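Local coordinates for repressor protein C2 (Enterobacteria phage P22, PDB 2R1J) that binds the phage's OR and OL operators as a repressor, blocking transcription of lytic genes and so keeping the phage dormant in the host chromosome, at residues Ser36-Arg40 / Ser41-Pro45. Residues are numbered along the deposited sequence; the frame is centred on the assembly and turned at random.
Sequences SQWER and SETEP. With nucleotides of chain B; nucleotides of chain A.
A local salt bridge joins Arg-40, just past the end of helix 32-39, to Glu-42 in the loop that follows, where the chain turns out of the helix over the operator. Guanidinium NH1 and NH2 both donate to Glu-42 OE2, end-on and in the guanidinium plane, NH2 at 2.9 Å from OE2. Along the adjacent edge NE and NH2 hold Ser-36 OG side-on, again in plane, NH2 being shared by both grips, and that hydroxyl donates to OP2 of DT4 of chain B (OG to OP2, 2.8 Å). The arginine is thus held at two edges and probably helps to point the hydroxyl proton at the phosphate, while C2' of the DT4 sugar lies over one guanidinium face.

The turn itself is a Schellman motif: Ser-41 takes positive phi (63°), and its N bonds to Trp-38 O as Glu-42 N reaches Gln-37 O at 2.8 Å. The loop then passes over the indole, where Pro-45 CB makes a CH-pi contact 3.8 Å from the centroid of the six-membered ring; proline's compact apolar ring, with its slightly polarised C-H groups, suits this face. At the ring's edge NE1 donates to OP2 of DC13 of chain A (2.8 Å), and Glu-44 N donates to OP2 of DT12 of chain A.

Gln-37 runs extended beyond CG (chi2 165°), bringing NE2 to a thymine O4 for base readout; its OE1, Thr-43 OG1 and the DC13 phosphate share one water. Base contact from recognition helix 32-39, with phosphate contacts from its end and the following loop, fits this repressor's N-terminal Cro/C1-type helix-turn-helix domain.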
loop_
_atom_site.group_PDB
_atom_site.type_symbol
_atom_site.label_atom_id
_atom_site.label_comp_id
_atom_site.label_asym_id
_atom_site.label_seq_id
_atom_site.Cartn_x
_atom_site.Cartn_y
_atom_site.Cartn_z
ATOM N N SER C 36 -5.390 -15.949 0.740
ATOM C CA SER C 36 -5.600 -16.826 -0.413
ATOM C C SER C 36 -5.887 -16.033 -1.673
ATOM O O SER C 36 -5.376 -16.332 -2.751
ATOM C CB SER C 36 -6.742 -17.808 -0.130
ATOM O OG SER C 36 -7.105 -18.509 -1.302
ATOM N N GLN C 37 -6.678 -14.970 -1.528
ATOM C CA GLN C 37 -7.009 -14.144 -2.676
ATOM C C GLN C 37 -5.779 -13.393 -3.196
ATOM O O GLN C 37 -5.598 -13.291 -4.398
ATOM C CB GLN C 37 -8.146 -13.185 -2.298
ATOM C CG GLN C 37 -9.439 -13.868 -1.971
ATOM C CD GLN C 37 -10.424 -12.942 -1.256
ATOM O OE1 GLN C 37 -10.020 -11.984 -0.588
ATOM N NE2 GLN C 37 -11.713 -13.245 -1.376
ATOM N N TRP C 38 -4.941 -12.866 -2.306
ATOM C CA TRP C 38 -3.744 -12.166 -2.736
ATOM C C TRP C 38 -2.779 -13.133 -3.422
ATOM O O TRP C 38 -2.187 -12.801 -4.453
ATOM C CB TRP C 38 -2.998 -11.530 -1.566
ATOM C CG TRP C 38 -3.817 -10.515 -0.831
ATOM C CD1 TRP C 38 -4.944 -9.874 -1.292
ATOM C CD2 TRP C 38 -3.589 -10.045 0.487
ATOM N NE1 TRP C 38 -5.440 -9.034 -0.311
ATOM C CE2 TRP C 38 -4.626 -9.117 0.792
ATOM C CE3 TRP C 38 -2.614 -10.313 1.449
ATOM C CZ2 TRP C 38 -4.711 -8.466 2.026
ATOM C CZ3 TRP C 38 -2.692 -9.670 2.685
ATOM C CH2 TRP C 38 -3.736 -8.752 2.967
ATOM N N GLU C 39 -2.634 -14.330 -2.857
ATOM C CA GLU C 39 -1.671 -15.284 -3.438
ATOM C C GLU C 39 -2.054 -15.752 -4.828
ATOM O O GLU C 39 -1.174 -15.986 -5.662
ATOM C CB GLU C 39 -1.465 -16.501 -2.512
ATOM C CG GLU C 39 -0.954 -16.088 -1.160
ATOM C CD GLU C 39 -0.445 -17.237 -0.297
ATOM O OE1 GLU C 39 -0.889 -18.376 -0.497
ATOM O OE2 GLU C 39 0.372 -16.953 0.595
ATOM N N ARG C 40 -3.351 -15.882 -5.075
ATOM C CA ARG C 40 -3.854 -16.329 -6.365
ATOM C C ARG C 40 -4.125 -15.159 -7.315
ATOM O O ARG C 40 -4.640 -15.338 -8.423
ATOM C CB ARG C 40 -5.119 -17.155 -6.173
ATOM C CG ARG C 40 -4.874 -18.518 -5.513
ATOM C CD ARG C 40 -6.151 -19.278 -5.302
ATOM N NE ARG C 40 -6.957 -18.636 -4.278
ATOM C CZ ARG C 40 -7.966 -17.807 -4.531
ATOM N NH1 ARG C 40 -8.302 -17.539 -5.787
ATOM N NH2 ARG C 40 -8.601 -17.220 -3.529
ATOM N N SER C 41 -3.766 -13.968 -6.872
ATOM C CA SER C 41 -3.960 -12.766 -7.685
ATOM C C SER C 41 -5.442 -12.455 -7.983
ATOM O O SER C 41 -5.761 -11.802 -8.993
ATOM C CB SER C 41 -3.157 -12.889 -8.984
ATOM O OG SER C 41 -1.765 -12.801 -8.707
ATOM N N GLU C 42 -6.330 -12.906 -7.103
ATOM C CA GLU C 42 -7.785 -12.655 -7.220
ATOM C C GLU C 42 -8.023 -11.163 -6.863
ATOM O O GLU C 42 -8.958 -10.526 -7.366
ATOM C CB GLU C 42 -8.560 -13.562 -6.256
ATOM C CG GLU C 42 -10.094 -13.468 -6.364
ATOM C CD GLU C 42 -10.842 -14.417 -5.413
ATOM O OE1 GLU C 42 -11.935 -14.030 -4.951
ATOM O OE2 GLU C 42 -10.368 -15.558 -5.136
ATOM N N THR C 43 -7.176 -10.638 -5.983
ATOM C CA THR C 43 -7.205 -9.233 -5.558
ATOM C C THR C 43 -5.780 -8.869 -5.137
ATOM O O THR C 43 -4.891 -9.730 -5.127
ATOM C CB THR C 43 -8.094 -9.036 -4.317
ATOM O OG1 THR C 43 -7.612 -9.870 -3.248
ATOM C CG2 THR C 43 -9.547 -9.391 -4.630
ATOM N N GLU C 44 -5.555 -7.598 -4.824
ATOM C CA GLU C 44 -4.262 -7.111 -4.336
ATOM C C GLU C 44 -4.544 -6.423 -3.000
ATOM O O GLU C 44 -5.630 -5.864 -2.786
ATOM C CB GLU C 44 -3.637 -6.107 -5.289
ATOM C CG GLU C 44 -3.047 -6.773 -6.508
ATOM C CD GLU C 44 -2.325 -5.824 -7.450
ATOM O OE1 GLU C 44 -2.061 -4.651 -7.095
ATOM O OE2 GLU C 44 -2.002 -6.272 -8.570
ATOM N N PRO C 45 -3.578 -6.458 -2.076
ATOM C CA PRO C 45 -3.804 -5.822 -0.782
ATOM C C PRO C 45 -3.941 -4.303 -0.882
ATOM O O PRO C 45 -3.283 -3.669 -1.714
ATOM C CB PRO C 45 -2.570 -6.215 0.031
ATOM C CG PRO C 45 -1.508 -6.433 -1.022
ATOM C CD PRO C 45 -2.229 -7.056 -2.177
ATOM P P DT B 4 -5.176 -21.705 -2.238
ATOM O OP1 DT B 4 -4.253 -21.918 -3.375
ATOM O OP2 DT B 4 -5.067 -20.432 -1.462
ATOM O "O5'" DT B 4 -6.647 -21.895 -2.803
ATOM C "C5'" DT B 4 -7.013 -23.146 -3.389
ATOM C "C4'" DT B 4 -8.477 -23.175 -3.758
ATOM O "O4'" DT B 4 -9.301 -23.207 -2.576
ATOM C "C3'" DT B 4 -8.996 -22.018 -4.613
ATOM O "O3'" DT B 4 -9.840 -22.595 -5.607
ATOM C "C2'" DT B 4 -9.806 -21.185 -3.630
ATOM C "C1'" DT B 4 -10.348 -22.244 -2.691
ATOM N N1 DT B 4 -10.681 -21.815 -1.321
ATOM C C2 DT B 4 -11.930 -22.138 -0.812
ATOM O O2 DT B 4 -12.823 -22.632 -1.478
ATOM N N3 DT B 4 -12.099 -21.850 0.514
ATOM C C4 DT B 4 -11.182 -21.263 1.359
ATOM O O4 DT B 4 -11.452 -21.118 2.538
ATOM C C5 DT B 4 -9.930 -20.876 0.748
ATOM C C7 DT B 4 -8.906 -20.177 1.581
ATOM C C6 DT B 4 -9.741 -21.164 -0.551
ATOM P P DT A 12 -7.883 -4.752 -5.748
ATOM O OP1 DT A 12 -6.705 -3.877 -5.592
ATOM O OP2 DT A 12 -7.751 -6.068 -6.400
ATOM O "O5'" DT A 12 -8.620 -4.929 -4.358
ATOM C "C5'" DT A 12 -8.707 -3.819 -3.471
ATOM C "C4'" DT A 12 -9.438 -4.198 -2.210
ATOM O "O4'" DT A 12 -10.833 -4.496 -2.512
ATOM C "C3'" DT A 12 -8.876 -5.437 -1.504
ATOM O "O3'" DT A 12 -8.481 -5.053 -0.183
ATOM C "C2'" DT A 12 -10.023 -6.436 -1.539
ATOM C "C1'" DT A 12 -11.261 -5.563 -1.694
ATOM N N1 DT A 12 -12.411 -6.200 -2.368
ATOM C C2 DT A 12 -13.627 -6.150 -1.730
ATOM O O2 DT A 12 -13.787 -5.670 -0.626
ATOM N N3 DT A 12 -14.666 -6.682 -2.439
ATOM C C4 DT A 12 -14.633 -7.226 -3.676
ATOM O O4 DT A 12 -15.694 -7.579 -4.216
ATOM C C5 DT A 12 -13.322 -7.314 -4.277
ATOM C C7 DT A 12 -13.174 -7.988 -5.602
ATOM C C6 DT A 12 -12.281 -6.792 -3.608
ATOM P P DC A 13 -7.741 -6.102 0.798
ATOM O OP1 DC A 13 -6.527 -5.492 1.339
ATOM O OP2 DC A 13 -7.719 -7.481 0.263
ATOM O "O5'" DC A 13 -8.751 -6.110 2.012
ATOM C "C5'" DC A 13 -9.236 -7.323 2.563
ATOM C "C4'" DC A 13 -10.662 -7.126 3.017
ATOM O "O4'" DC A 13 -11.486 -7.004 1.822
ATOM C "C3'" DC A 13 -11.194 -8.361 3.745
ATOM O "O3'" DC A 13 -11.136 -8.246 5.147
ATOM C "C2'" DC A 13 -12.627 -8.514 3.266
ATOM C "C1'" DC A 13 -12.758 -7.615 2.043
ATOM N N1 DC A 13 -13.101 -8.429 0.856
ATOM C C2 DC A 13 -14.450 -8.714 0.617
ATOM O O2 DC A 13 -15.269 -8.358 1.449
ATOM N N3 DC A 13 -14.807 -9.394 -0.492
ATOM C C4 DC A 13 -13.875 -9.830 -1.341
ATOM N N4 DC A 13 -14.282 -10.469 -2.453
ATOM C C5 DC A 13 -12.483 -9.613 -1.098
ATOM C C6 DC A 13 -12.144 -8.899 -0.003
HETATM O O HOH W 1 -9.019 -9.532 -0.963
HETATM O O HOH W 2 -13.487 -15.498 -2.898
HETATM O O HOH W 3 -2.189 -10.289 -5.275
HETATM O O HOH W 4 -0.498 -15.078 -8.316
#